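Local coordinates for endonuclease 2 (Arabidopsis thaliana, PDB 4CXP), which cleaves RNA and single-stranded DNA, and double-stranded DNA less readily, to 5'-phosphorylated products, using three divalent metal ions, at residues Ala210-Gln215 and Tyr244-Gln249; Ile9-Gln14 and Ala173-Val178; Leu42-Val47 and Pro56-Asn61. One frame throughout, in Å; residues are numbered along the deposited sequence. Where two conformers were deposited one is given.

Contact 1: residues Ala210-Gln215 and Tyr244-Gln249. With NAG (2-acetamido-2-deoxy-beta-D-glucopyranose), chain D.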
ATOM      1  N   ALA A 210      -1.757  -8.540  -4.534  1.00  8.59           N
ATOM      2  CA  ALA A 210      -2.694  -9.033  -3.551  1.00  8.97           C
ATOM      3  C   ALA A 210      -2.408 -10.463  -3.141  1.00  9.04           C
ATOM      4  O   ALA A 210      -2.494 -10.817  -1.977  1.00  9.33           O
ATOM      5  CB  ALA A 210      -4.123  -8.891  -4.060  1.00  9.86           C
ATOM      6  N   SER A 211      -2.055 -11.308  -4.109  1.00  9.25           N
ATOM      7  CA  SER A 211      -1.733 -12.708  -3.798  0.70  9.80           C
ATOM      8  C   SER A 211      -0.514 -12.825  -2.902  1.00  9.09           C
ATOM      9  O   SER A 211      -0.510 -13.629  -1.968  1.00 10.12           O
ATOM     10  CB  SER A 211      -1.563 -13.507  -5.084  0.70 12.19           C
ATOM     11  OG  SER A 211      -2.806 -13.742  -5.675  0.70 15.94           O
ATOM     12  N   GLU A 212       0.501 -11.997  -3.139  1.00  8.21           N
ATOM     13  CA  GLU A 212       1.654 -11.925  -2.230  1.00  8.67           C
ATOM     14  C   GLU A 212       1.212 -11.492  -0.847  1.00  7.94           C
ATOM     15  O   GLU A 212       1.744 -11.951   0.165  1.00  8.47           O
ATOM     16  CB  GLU A 212       2.671 -10.885  -2.729  1.00  9.45           C
ATOM     17  CG  GLU A 212       3.373 -11.177  -4.054  1.00  9.79           C
ATOM     18  CD  GLU A 212       4.047  -9.969  -4.667  1.00  9.57           C
ATOM     19  OE1 GLU A 212       3.767  -8.837  -4.228  1.00  9.03           O
ATOM     20  OE2 GLU A 212       4.877 -10.159  -5.604  1.00  9.89           O
ATOM     21  N   GLY A 213       0.300 -10.525  -0.800  1.00  8.08           N
ATOM     22  CA  GLY A 213      -0.120  -9.925   0.447  1.00  8.16           C
ATOM     23  C   GLY A 213      -0.857 -10.848   1.367  1.00  7.85           C
ATOM     24  O   GLY A 213      -0.567 -10.871   2.563  1.00  8.37           O
ATOM     25  N   ILE A 214      -1.810 -11.627   0.851  1.00  8.24           N
ATOM     26  CA  ILE A 214      -2.504 -12.570   1.721  1.00  8.67           C
ATOM     27  C   ILE A 214      -1.528 -13.643   2.218  1.00  8.18           C
ATOM     28  O   ILE A 214      -1.618 -14.099   3.354  1.00  8.75           O
ATOM     29  CB  ILE A 214      -3.760 -13.156   1.063  1.00 10.20           C
ATOM     30  CG1 ILE A 214      -4.463 -14.163   1.969  1.00 12.31           C
ATOM     31  CG2 ILE A 214      -3.457 -13.872  -0.232  1.00 10.73           C
ATOM     32  CD1 ILE A 214      -5.047 -13.621   3.230  1.00 14.72           C
ATOM     33  N   GLN A 215      -0.566 -14.035   1.390  1.00  8.08           N
ATOM     34  CA  GLN A 215       0.438 -14.999   1.832  1.00  8.20           C
ATOM     35  C   GLN A 215       1.243 -14.408   3.000  1.00  7.58           C
ATOM     36  O   GLN A 215       1.483 -15.071   3.996  1.00  8.64           O
ATOM     37  CB  GLN A 215       1.322 -15.426   0.662  1.00  8.43           C
ATOM     38  CG  GLN A 215       2.205 -16.614   0.958  1.00  8.86           C
ATOM     39  CD  GLN A 215       1.427 -17.869   1.236  1.00  9.23           C
ATOM     40  OE1 GLN A 215       0.629 -18.329   0.399  1.00 10.71           O
ATOM     41  NE2 GLN A 215       1.655 -18.459   2.380  1.00  9.99           N
ATOM     42  N   TYR A 244       9.533  -3.468   5.277  1.00  6.76           N
ATOM     43  CA  TYR A 244      10.443  -2.845   4.319  1.00  7.03           C
ATOM     44  C   TYR A 244      10.189  -3.339   2.891  1.00  6.85           C
ATOM     45  O   TYR A 244      10.127  -2.555   1.953  1.00  7.11           O
ATOM     46  CB  TYR A 244      11.883  -3.119   4.693  1.00  6.98           C
ATOM     47  CG  TYR A 244      12.446  -2.462   5.933  1.00  7.33           C
ATOM     48  CD1 TYR A 244      11.961  -1.279   6.466  1.00  8.10           C
ATOM     49  CD2 TYR A 244      13.564  -3.024   6.529  1.00  8.26           C
ATOM     50  CE1 TYR A 244      12.578  -0.680   7.558  1.00  9.00           C
ATOM     51  CE2 TYR A 244      14.196  -2.423   7.612  1.00  8.96           C
ATOM     52  CZ  TYR A 244      13.693  -1.250   8.109  1.00  9.25           C
ATOM     53  OH  TYR A 244      14.330  -0.606   9.166  1.00 11.15           O
ATOM     54  N   GLN A 245      10.071  -4.655   2.744  1.00  6.80           N
ATOM     55  CA  GLN A 245       9.835  -5.261   1.435  1.00  6.98           C
ATOM     56  C   GLN A 245       8.569  -4.697   0.795  1.00  6.77           C
ATOM     57  O   GLN A 245       8.571  -4.341  -0.382  1.00  6.95           O
ATOM     58  CB  GLN A 245       9.715  -6.770   1.589  1.00  7.33           C
ATOM     59  CG  GLN A 245       9.504  -7.536   0.282  1.00  7.98           C
ATOM     60  CD  GLN A 245       8.782  -8.829   0.531  1.00  9.13           C
ATOM     61  OE1 GLN A 245       9.309  -9.727   1.179  1.00 10.93           O
ATOM     62  NE2 GLN A 245       7.548  -8.911   0.057  1.00  9.01           N
ATOM     63  N   ARG A 246       7.481  -4.662   1.551  1.00  6.50           N
ATOM     64  CA  ARG A 246       6.216  -4.222   0.995  1.00  6.59           C
ATOM     65  C   ARG A 246       6.187  -2.750   0.662  1.00  6.83           C
ATOM     66  O   ARG A 246       5.589  -2.353  -0.337  1.00  7.41           O
ATOM     67  CB  ARG A 246       5.064  -4.579   1.938  1.00  6.70           C
ATOM     68  CG  ARG A 246       4.858  -6.067   2.189  1.00  6.88           C
ATOM     69  CD  ARG A 246       4.665  -6.897   0.929  1.00  7.23           C
ATOM     70  NE  ARG A 246       3.332  -6.705   0.376  1.00  7.33           N
ATOM     71  CZ  ARG A 246       2.915  -7.265  -0.759  1.00  7.00           C
ATOM     72  NH1 ARG A 246       3.787  -7.814  -1.592  1.00  7.61           N
ATOM     73  NH2 ARG A 246       1.624  -7.271  -1.031  1.00  7.67           N
ATOM     74  N   LEU A 247       6.855  -1.916   1.467  1.00  6.92           N
ATOM     75  CA  LEU A 247       6.975  -0.505   1.154  1.00  7.17           C
ATOM     76  C   LEU A 247       7.798  -0.288  -0.117  1.00  7.20           C
ATOM     77  O   LEU A 247       7.440   0.511  -0.980  1.00  8.22           O
ATOM     78  CB  LEU A 247       7.576   0.261   2.327  1.00  7.68           C
ATOM     79  CG  LEU A 247       6.758   0.291   3.615  1.00  8.21           C
ATOM     80  CD1 LEU A 247       7.568   0.929   4.738  1.00  9.54           C
ATOM     81  CD2 LEU A 247       5.426   0.995   3.448  1.00  9.39           C
ATOM     82  N   ALA A 248       8.911  -1.003  -0.228  1.00  7.35           N
ATOM     83  CA  ALA A 248       9.762  -0.898  -1.410  1.00  7.49           C
ATOM     84  C   ALA A 248       9.016  -1.392  -2.652  1.00  7.13           C
ATOM     85  O   ALA A 248       9.056  -0.751  -3.694  1.00  7.54           O
ATOM     86  CB  ALA A 248      11.034  -1.665  -1.196  1.00  7.93           C
ATOM     87  N   GLN A 249       8.341  -2.536  -2.545  1.00  7.21           N
ATOM     88  CA  GLN A 249       7.549  -3.046  -3.648  1.00  7.14           C
ATOM     89  C   GLN A 249       6.489  -2.028  -4.058  1.00  7.50           C
ATOM     90  O   GLN A 249       6.283  -1.779  -5.248  1.00  7.97           O
ATOM     91  CB  GLN A 249       6.883  -4.361  -3.267  1.00  7.40           C
ATOM     92  CG  GLN A 249       7.798  -5.557  -3.323  1.00  7.50           C
ATOM     93  CD  GLN A 249       7.139  -6.826  -2.830  1.00  7.29           C
ATOM     94  OE1 GLN A 249       6.488  -6.830  -1.792  1.00  7.76           O
ATOM     95  NE2 GLN A 249       7.305  -7.909  -3.557  1.00  8.56           N
TER
HETATM   96  C1  NAG D   1      18.987  -2.833   3.829  1.00 10.96           C
HETATM   97  C2  NAG D   1      18.099  -2.997   5.059  1.00 10.33           C
HETATM   98  C3  NAG D   1      18.952  -3.372   6.262  1.00 10.68           C
HETATM   99  C4  NAG D   1      19.782  -4.604   5.947  1.00 11.14           C
HETATM  100  C5  NAG D   1      20.553  -4.408   4.648  1.00 13.05           C
HETATM  101  C6  NAG D   1      21.316  -5.650   4.204  1.00 15.46           C
HETATM  102  C7  NAG D   1      16.148  -1.581   4.772  1.00  9.15           C
HETATM  103  C8  NAG D   1      15.450  -0.301   5.103  1.00  9.35           C
HETATM  104  N2  NAG D   1      17.334  -1.797   5.321  1.00  9.30           N
HETATM  105  O3  NAG D   1      18.118  -3.586   7.385  1.00 11.62           O
HETATM  106  O4  NAG D   1      20.668  -4.826   7.026  1.00 12.70           O
HETATM  107  O5  NAG D   1      19.648  -4.070   3.609  1.00 12.49           O
HETATM  108  O6  NAG D   1      20.432  -6.734   4.034  1.00 18.59           O
HETATM  109  O7  NAG D   1      15.638  -2.371   3.964  1.00 10.60           O
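Charge pairing between Glu212 and Arg246 dominates this contact. Arg246 NH1 donates to Glu212 OE1 at 2.8 Å. The oxygen lies close to the guanidinium plane, but NH1 meets it from above the carboxylate, whose plane is turned 72° from the guanidinium. Arginine suits the site because its remaining donors also work: NE reaches His126 O and NH2 reaches Tyr209 O. Glu212 OE1 has a second cationic partner in Arg253.

Hydrogen bonds inside 244-249 steady the arginine. Gln249 OE1 accepts from Arg246 NH1 at 2.9 Å and from Gln245 NE2 at 3.0 Å, the two donors arriving from opposite faces of its amide, which should fix its rotation.

Van der Waals contact is small: Arg246 NH2 lies 3.5 Å from Gly213 CA, where a side chain would crowd the guanidinium. Bends at chi2 and chi3 (-55° and -75°) fold the arginine into this place. With an alanine in place of Arg246, Glu212 OE1 would probably lose one of its two cationic partners, and the carbonyls of Tyr209 and His126 these donors.

The axes of 210-215 and 244-249 approach to 12.3 Å, nearly antiparallel, and long polar side chains bridge them within the mainly helical S1/P1 nuclease fold.

Contact 2: residues Ile9-Gln14 and Ala173-Val178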
ATOM      1  N   ILE A   9       6.055   5.202   0.323  1.00  8.47           N
ATOM      2  CA  ILE A   9       5.767   4.626  -0.976  1.00  8.53           C
ATOM      3  C   ILE A   9       5.775   5.696  -2.058  1.00  9.14           C
ATOM      4  O   ILE A   9       6.366   5.517  -3.119  1.00 10.07           O
ATOM      5  CB  ILE A   9       4.433   3.849  -0.909  1.00  8.56           C
ATOM      6  CG1 ILE A   9       4.659   2.556  -0.108  1.00  8.72           C
ATOM      7  CG2 ILE A   9       3.872   3.556  -2.292  1.00  8.78           C
ATOM      8  CD1 ILE A   9       3.400   1.804   0.222  1.00 10.20           C
ATOM      9  N   CYS A  10       5.091   6.801  -1.800  1.00  9.30           N
ATOM     10  CA  CYS A  10       4.998   7.846  -2.800  0.50  9.34           C
ATOM     11  C   CYS A  10       6.319   8.585  -3.016  1.00  9.81           C
ATOM     12  O   CYS A  10       6.591   9.017  -4.131  1.00 11.67           O
ATOM     13  CB  CYS A  10       3.855   8.800  -2.469  0.50 10.24           C
ATOM     14  SG  CYS A  10       2.260   8.065  -2.900  0.50 12.24           S
ATOM     15  N   LYS A  11       7.146   8.732  -1.980  1.00 10.07           N
ATOM     16  CA  LYS A  11       8.472   9.343  -2.137  0.50 11.06           C
ATOM     17  C   LYS A  11       9.364   8.468  -3.009  1.00 11.50           C
ATOM     18  O   LYS A  11      10.032   8.949  -3.919  1.00 14.33           O
ATOM     19  CB  LYS A  11       9.122   9.594  -0.779  0.50 11.35           C
ATOM     20  CG  LYS A  11       8.549  10.791  -0.042  0.50 11.83           C
ATOM     21  CD  LYS A  11       9.045  10.852   1.391  0.50 13.89           C
ATOM     22  CE  LYS A  11       8.602  12.118   2.094  0.50 16.47           C
ATOM     23  NZ  LYS A  11       9.474  13.263   1.736  0.50 18.24           N
ATOM     24  N   ILE A  12       9.351   7.164  -2.754  1.00 10.47           N
ATOM     25  CA  ILE A  12      10.112   6.235  -3.586  1.00 10.75           C
ATOM     26  C   ILE A  12       9.594   6.327  -5.028  1.00 10.54           C
ATOM     27  O   ILE A  12      10.363   6.438  -5.985  1.00 13.08           O
ATOM     28  CB  ILE A  12      10.023   4.794  -3.048  1.00 11.13           C
ATOM     29  CG1 ILE A  12      10.776   4.688  -1.724  1.00 12.10           C
ATOM     30  CG2 ILE A  12      10.573   3.813  -4.069  1.00 11.89           C
ATOM     31  CD1 ILE A  12      10.576   3.374  -1.018  1.00 13.64           C
ATOM     32  N   ALA A  13       8.279   6.272  -5.188  1.00  9.56           N
ATOM     33  CA  ALA A  13       7.722   6.249  -6.519  1.00  9.73           C
ATOM     34  C   ALA A  13       8.073   7.493  -7.309  1.00  9.94           C
ATOM     35  O   ALA A  13       8.456   7.414  -8.481  1.00 10.27           O
ATOM     36  CB  ALA A  13       6.219   6.091  -6.473  1.00  9.96           C
ATOM     37  N   GLN A  14       7.943   8.666  -6.694  1.00 11.09           N
ATOM     38  CA  GLN A  14       8.081   9.878  -7.491  1.00 11.37           C
ATOM     39  C   GLN A  14       9.510  10.020  -8.015  1.00 11.45           C
ATOM     40  O   GLN A  14       9.719  10.500  -9.117  1.00 12.57           O
ATOM     41  CB  GLN A  14       7.605  11.124  -6.746  1.00 13.05           C
ATOM     42  CG  GLN A  14       7.543  12.357  -7.649  1.00 13.37           C
ATOM     43  CD  GLN A  14       6.785  13.527  -7.043  1.00 13.86           C
ATOM     44  OE1 GLN A  14       6.573  13.582  -5.828  1.00 14.25           O
ATOM     45  NE2 GLN A  14       6.318  14.442  -7.886  1.00 15.66           N
ATOM     46  N   ALA A 173      14.276  10.651  12.081  1.00 13.26           N
ATOM     47  CA  ALA A 173      14.660  11.270  10.806  1.00 15.17           C
ATOM     48  C   ALA A 173      13.578  10.946   9.862  1.00 13.95           C
ATOM     49  O   ALA A 173      13.358   9.782   9.571  1.00 14.28           O
ATOM     50  CB  ALA A 173      15.962  10.734  10.289  1.00 11.79           C
ATOM     51  N   LEU A 174      12.862  11.966   9.398  0.70 15.92           N
ATOM     52  CA  LEU A 174      11.697  11.774   8.538  0.70 16.40           C
ATOM     53  C   LEU A 174      11.992  11.040   7.223  0.70 13.76           C
ATOM     54  O   LEU A 174      11.098  10.399   6.683  0.70 18.15           O
ATOM     55  CB  LEU A 174      11.036  13.129   8.271  0.70 19.97           C
ATOM     56  N   GLU A 175      13.236  11.105   6.737  1.00 17.05           N
ATOM     57  CA  GLU A 175      13.750  10.519   5.481  1.00 13.85           C
ATOM     58  C   GLU A 175      14.718   9.339   5.644  1.00 12.17           C
ATOM     59  O   GLU A 175      15.191   8.775   4.670  1.00 12.98           O
ATOM     60  CB  GLU A 175      14.512  11.630   4.754  1.00 16.53           C
ATOM     61  CG  GLU A 175      13.666  12.840   4.428  1.00 19.66           C
ATOM     62  CD  GLU A 175      12.549  12.523   3.456  1.00 21.87           C
ATOM     63  OE1 GLU A 175      12.752  11.666   2.593  1.00 26.36           O
ATOM     64  OE2 GLU A 175      11.498  13.170   3.535  1.00 31.94           O
ATOM     65  N   GLY A 176      15.023   8.962   6.882  1.00 13.88           N
ATOM     66  CA  GLY A 176      15.984   7.902   7.092  1.00 14.56           C
ATOM     67  C   GLY A 176      15.557   6.557   6.534  1.00 12.39           C
ATOM     68  O   GLY A 176      16.331   5.871   5.892  1.00 12.40           O
ATOM     69  N   MET A 177      14.316   6.195   6.774  1.00 11.80           N
ATOM     70  CA  MET A 177      13.815   4.924   6.278  0.70 10.88           C
ATOM     71  C   MET A 177      13.727   4.944   4.741  1.00  9.76           C
ATOM     72  O   MET A 177      14.135   3.996   4.086  1.00  9.53           O
ATOM     73  CB  MET A 177      12.479   4.558   6.927  0.70 12.51           C
ATOM     74  CG  MET A 177      12.065   3.114   6.652  0.70 12.55           C
ATOM     75  SD  MET A 177      10.447   2.615   7.279  0.70 16.70           S
ATOM     76  CE  MET A 177      10.754   2.895   8.990  0.70 14.48           C
ATOM     77  N   VAL A 178      13.230   6.035   4.166  1.00 10.70           N
ATOM     78  CA  VAL A 178      13.182   6.184   2.707  0.70 11.40           C
ATOM     79  C   VAL A 178      14.538   6.009   2.083  1.00 11.01           C
ATOM     80  O   VAL A 178      14.705   5.308   1.091  1.00 10.63           O
ATOM     81  CB  VAL A 178      12.725   7.598   2.304  0.70 13.52           C
ATOM     82  CG1 VAL A 178      12.930   7.869   0.806  0.70 12.49           C
ATOM     83  CG2 VAL A 178      11.285   7.716   2.672  0.70 15.97           C
TER
HETATM   84  O   HOH W   1      11.921  11.451   0.213  0.50 23.10           O
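Lys11 and Glu175 form a salt bridge between helix 3-15 and the turn that leads into helix 176-187, two elements of the mainly helical S1/P1 nuclease fold. Followed outward from the helix, the lysine changes character along its length. Its CB points toward the 173-178 segment, and the chain stays extended as far as CE, so that the length of lysine suits the gap it spans. CD lies between apolar and polar neighbours: Lys11 CD is 4.1 Å from the methyl Val178 CG2 and 4.0 Å from each of Glu175 OE1 and OE2. Valine fits here because its branched, buried side chain touches the lysine's aliphatic stem and also Ile8 of helix 3-15. Beyond CE a turn at chi4 (-81°) sets the ammonium group. Lys11 CE itself comes within 3.4 Å of Glu175 OE2.

Glu175 meets the lysine at about a right angle. Its own bend at chi2 (-64°) folds the carboxylate back from the turn toward the incoming ammonium, and glutamate has both the charge and the length for this. A water also joins the two charged groups, consistent with the partly buried setting: it donates to Glu175 OE1 over an unusually short distance and accepts a weak bond from Lys11 NZ. The direct link is the firmer one, with Lys11 NZ 2.7 Å from Glu175 OE2 and donating to the syn lone pair of that oxygen.

Contact 3: residues Leu42-Val47 and Pro56-Asn61. With ZN (zinc ion), chain E; SO4 (sulfate ion), chain K.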
ATOM      1  N   LEU A  42      -2.362  10.439   1.302  1.00 12.00           N
ATOM      2  CA  LEU A  42      -3.437  10.058   2.235  1.00 12.55           C
ATOM      3  C   LEU A  42      -4.791  10.678   1.873  1.00 11.91           C
ATOM      4  O   LEU A  42      -5.785  10.417   2.551  1.00 12.45           O
ATOM      5  CB  LEU A  42      -3.073  10.393   3.694  1.00 14.02           C
ATOM      6  CG  LEU A  42      -3.372   9.332   4.754  1.00 16.20           C
ATOM      7  CD1 LEU A  42      -2.663   8.023   4.533  1.00 15.10           C
ATOM      8  CD2 LEU A  42      -3.021   9.893   6.121  1.00 16.85           C
ATOM      9  N   TRP A  43      -4.855  11.440   0.786  1.00 10.91           N
ATOM     10  CA  TRP A  43      -6.107  12.068   0.388  1.00 11.66           C
ATOM     11  C   TRP A  43      -7.231  11.050   0.279  1.00 10.66           C
ATOM     12  O   TRP A  43      -8.337  11.299   0.742  1.00 11.55           O
ATOM     13  CB  TRP A  43      -5.935  12.815  -0.941  1.00 12.00           C
ATOM     14  CG  TRP A  43      -7.210  13.336  -1.504  1.00 12.18           C
ATOM     15  CD1 TRP A  43      -7.811  14.525  -1.222  1.00 14.13           C
ATOM     16  CD2 TRP A  43      -8.053  12.676  -2.458  1.00 12.06           C
ATOM     17  NE1 TRP A  43      -8.979  14.644  -1.923  1.00 14.69           N
ATOM     18  CE2 TRP A  43      -9.152  13.527  -2.696  1.00 13.06           C
ATOM     19  CE3 TRP A  43      -7.982  11.459  -3.139  1.00 11.47           C
ATOM     20  CZ2 TRP A  43     -10.170  13.197  -3.566  1.00 13.37           C
ATOM     21  CZ3 TRP A  43      -9.012  11.117  -3.988  1.00 11.99           C
ATOM     22  CH2 TRP A  43     -10.086  11.991  -4.206  1.00 13.14           C
ATOM     23  N   ALA A  44      -6.956   9.874  -0.273  1.00 10.10           N
ATOM     24  CA  ALA A  44      -8.027   8.908  -0.436  1.00 10.15           C
ATOM     25  C   ALA A  44      -8.649   8.520   0.903  1.00  9.55           C
ATOM     26  O   ALA A  44      -9.846   8.274   1.001  1.00 10.63           O
ATOM     27  CB  ALA A  44      -7.552   7.676  -1.172  1.00 10.69           C
ATOM     28  N   ASP A  45      -7.833   8.413   1.946  1.00  9.91           N
ATOM     29  CA  ASP A  45      -8.397   8.095   3.257  1.00 10.76           C
ATOM     30  C   ASP A  45      -9.339   9.196   3.761  1.00 11.35           C
ATOM     31  O   ASP A  45     -10.279   8.889   4.484  1.00 14.23           O
ATOM     32  CB  ASP A  45      -7.305   7.851   4.298  1.00 11.06           C
ATOM     33  CG  ASP A  45      -6.760   6.460   4.304  1.00 10.06           C
ATOM     34  OD1 ASP A  45      -7.254   5.561   3.616  1.00  9.80           O
ATOM     35  OD2 ASP A  45      -5.774   6.287   5.043  1.00 14.84           O
ATOM     36  N   ARG A  46      -9.105  10.432   3.337  1.00 11.21           N
ATOM     37  CA  ARG A  46      -9.889  11.583   3.782  0.50 12.81           C
ATOM     38  C   ARG A  46     -11.178  11.792   3.000  1.00 12.37           C
ATOM     39  O   ARG A  46     -11.900  12.723   3.282  1.00 13.56           O
ATOM     40  CB  ARG A  46      -9.041  12.851   3.723  0.50 15.62           C
ATOM     41  CG  ARG A  46      -7.918  12.855   4.737  0.50 15.87           C
ATOM     42  CD  ARG A  46      -7.324  14.244   4.879  0.50 17.21           C
ATOM     43  NE  ARG A  46      -6.658  14.684   3.658  0.50 17.92           N
ATOM     44  CZ  ARG A  46      -7.153  15.562   2.787  0.50 17.87           C
ATOM     45  NH1 ARG A  46      -8.346  16.138   2.985  0.50 17.43           N
ATOM     46  NH2 ARG A  46      -6.435  15.872   1.723  0.50 19.56           N
ATOM     47  N   VAL A  47     -11.475  10.911   2.042  1.00 11.89           N
ATOM     48  CA  VAL A  47     -12.766  10.942   1.329  1.00 12.27           C
ATOM     49  C   VAL A  47     -13.568   9.651   1.517  1.00 12.12           C
ATOM     50  O   VAL A  47     -14.542   9.405   0.817  1.00 13.78           O
ATOM     51  CB  VAL A  47     -12.627  11.307  -0.163  1.00 13.47           C
ATOM     52  CG1 VAL A  47     -12.050  12.711  -0.294  1.00 16.05           C
ATOM     53  CG2 VAL A  47     -11.811  10.293  -0.938  1.00 12.97           C
ATOM     54  N   PRO A  56     -14.865   0.666   0.481  1.00 11.04           N
ATOM     55  CA  PRO A  56     -14.442  -0.737   0.245  1.00 11.23           C
ATOM     56  C   PRO A  56     -13.269  -0.868  -0.725  1.00 10.43           C
ATOM     57  O   PRO A  56     -12.681  -1.945  -0.840  1.00 10.72           O
ATOM     58  CB  PRO A  56     -15.695  -1.403  -0.328  1.00 13.03           C
ATOM     59  CG  PRO A  56     -16.811  -0.551   0.231  1.00 14.74           C
ATOM     60  CD  PRO A  56     -16.281   0.852   0.109  1.00 12.62           C
ATOM     61  N   LEU A  57     -12.919   0.217  -1.413  1.00  9.96           N
ATOM     62  CA  LEU A  57     -11.856   0.192  -2.400  1.00  9.55           C
ATOM     63  C   LEU A  57     -10.468   0.176  -1.791  1.00  9.27           C
ATOM     64  O   LEU A  57      -9.493   0.070  -2.529  1.00  9.97           O
ATOM     65  CB  LEU A  57     -11.994   1.394  -3.349  1.00  9.95           C
ATOM     66  CG  LEU A  57     -13.334   1.507  -4.082  1.00 10.70           C
ATOM     67  CD1 LEU A  57     -13.282   2.692  -5.033  1.00 11.38           C
ATOM     68  CD2 LEU A  57     -13.740   0.235  -4.819  1.00 11.65           C
ATOM     69  N   HIS A  58     -10.355   0.272  -0.462  1.00  9.04           N
ATOM     70  CA  HIS A  58      -9.041   0.279   0.183  1.00  8.72           C
ATOM     71  C   HIS A  58      -8.516  -1.113   0.493  1.00  8.23           C
ATOM     72  O   HIS A  58      -7.347  -1.246   0.860  1.00  8.73           O
ATOM     73  CB  HIS A  58      -9.076   1.096   1.476  1.00  8.69           C
ATOM     74  CG  HIS A  58      -9.306   2.551   1.238  1.00  8.56           C
ATOM     75  ND1 HIS A  58      -8.364   3.509   1.516  1.00  8.42           N
ATOM     76  CD2 HIS A  58     -10.366   3.190   0.687  1.00  9.19           C
ATOM     77  CE1 HIS A  58      -8.848   4.685   1.149  1.00  8.52           C
ATOM     78  NE2 HIS A  58     -10.060   4.521   0.642  1.00  9.31           N
ATOM     79  N   TYR A  59      -9.335  -2.160   0.369  1.00  8.52           N
ATOM     80  CA  TYR A  59      -8.930  -3.471   0.847  1.00  8.70           C
ATOM     81  C   TYR A  59      -9.586  -4.570   0.029  1.00  9.34           C
ATOM     82  O   TYR A  59     -10.391  -4.315  -0.879  1.00  9.62           O
ATOM     83  CB  TYR A  59      -9.239  -3.598   2.365  1.00  9.72           C
ATOM     84  CG  TYR A  59     -10.703  -3.386   2.666  1.00 10.55           C
ATOM     85  CD1 TYR A  59     -11.635  -4.419   2.517  1.00 12.16           C
ATOM     86  CD2 TYR A  59     -11.175  -2.144   3.056  1.00 11.45           C
ATOM     87  CE1 TYR A  59     -12.980  -4.201   2.765  1.00 13.57           C
ATOM     88  CE2 TYR A  59     -12.516  -1.931   3.292  1.00 13.23           C
ATOM     89  CZ  TYR A  59     -13.418  -2.960   3.149  1.00 13.87           C
ATOM     90  OH  TYR A  59     -14.754  -2.728   3.381  1.00 17.40           O
ATOM     91  N   ILE A  60      -9.220  -5.810   0.371  1.00  9.47           N
ATOM     92  CA  ILE A  60      -9.831  -7.038  -0.133  1.00  9.94           C
ATOM     93  C   ILE A  60     -10.103  -7.914   1.079  1.00 10.03           C
ATOM     94  O   ILE A  60      -9.206  -8.138   1.889  1.00 11.06           O
ATOM     95  CB  ILE A  60      -8.913  -7.803  -1.098  1.00 10.73           C
ATOM     96  CG1 ILE A  60      -8.657  -6.986  -2.350  1.00 12.99           C
ATOM     97  CG2 ILE A  60      -9.518  -9.135  -1.458  1.00 15.81           C
ATOM     98  CD1 ILE A  60      -7.480  -7.424  -3.179  1.00 11.30           C
ATOM     99  N   ASN A  61     -11.328  -8.431   1.171  1.00 11.15           N
ATOM    100  CA  ASN A  61     -11.702  -9.441   2.152  1.00 12.19           C
ATOM    101  C   ASN A  61     -11.605 -10.826   1.536  1.00 12.41           C
ATOM    102  O   ASN A  61     -12.190 -11.076   0.484  1.00 14.79           O
ATOM    103  CB  ASN A  61     -13.156  -9.246   2.588  1.00 14.88           C
ATOM    104  CG  ASN A  61     -13.344  -8.108   3.553  1.00 16.50           C
ATOM    105  OD1 ASN A  61     -12.483  -7.833   4.378  1.00 18.92           O
ATOM    106  ND2 ASN A  61     -14.492  -7.454   3.472  1.00 21.27           N
TER
HETATM  107 ZN    ZN E 931      -6.480   3.519   2.638  1.00  9.99          ZN
HETATM  108  S   SO4 K 963     -10.140  17.831  -0.127  0.70 22.47           S
HETATM  109  O1  SO4 K 963      -9.953  16.712   0.804  0.70 26.06           O
HETATM  110  O2  SO4 K 963     -11.439  18.474   0.171  0.70 25.08           O
HETATM  111  O3  SO4 K 963     -10.134  17.362  -1.523  0.70 19.12           O
HETATM  112  O4  SO4 K 963      -9.054  18.816   0.059  0.70 27.13           O
HETATM  113  O   HOH W   2     -11.317   6.645  -0.565  1.00 11.41           O
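Part of the zinc cluster of the S1/P1 nuclease active site is built here, where Asp45 and His58 supply ligands to one zinc ion from two separate pieces of chain. Asp45 OD1 binds the metal at 2.4 Å and His58 ND1 at 2.2 Å; His120 and Asp124 of helix 111-124 also belong to this site. Aspartate offers a short oxygen-bearing arm and histidine a ring nitrogen, both common zinc ligands. Sharing the ion brings Asp45 OD1 and His58 ND1 to 3.1 Å from each other, with the carboxylate and imidazole planes 26° apart. Asp45 also belongs to the substrate-binding segment and, by similarity, is important for catalysis.

With CG anti to its carbonyl carbon (chi1 -67°), His58 extends its ring toward the 42-47 segment. His58 CE1 packs against Ala44 CB at 4.0 Å, a place where the small methyl lets the imidazole come close.

On another side of the 42-47 segment, Trp43 NE1 and Arg46 NH1 each donate to a sulfate, probably from the crystallisation liquor, the indole through its edge to O3 and Arg46 NH1 to sulfate O1 at 2.8 Å.

The other nitrogen of the imidazole also has a partner. A water lying in the ring plane accepts from His58 NE2 at 2.7 Å and donates to Ala44 O, also at 2.7 Å.

From the N terminus, helix 3-15 supplies the first half of contact 2, whose partner arrives only at residues 173-178, closing a loop of 158 residues. Contact 3 is nested inside that loop, joining 42-47 to 56-61 across eight residues just ahead of and into strand 60-62. Contact 1 follows in series, closing a loop of 28 residues between its segments. It touches both others: Leu247 packs on Ile9, Ile12 and Met177, and Tyr244 on Met177, while Ala210 meets Ile60. Contacts 2 and 3 do not touch each other. Helix 233-262 thus lies against helix 3-15, while helix 206-221 touches strand 60-62, which follows the zinc ligand.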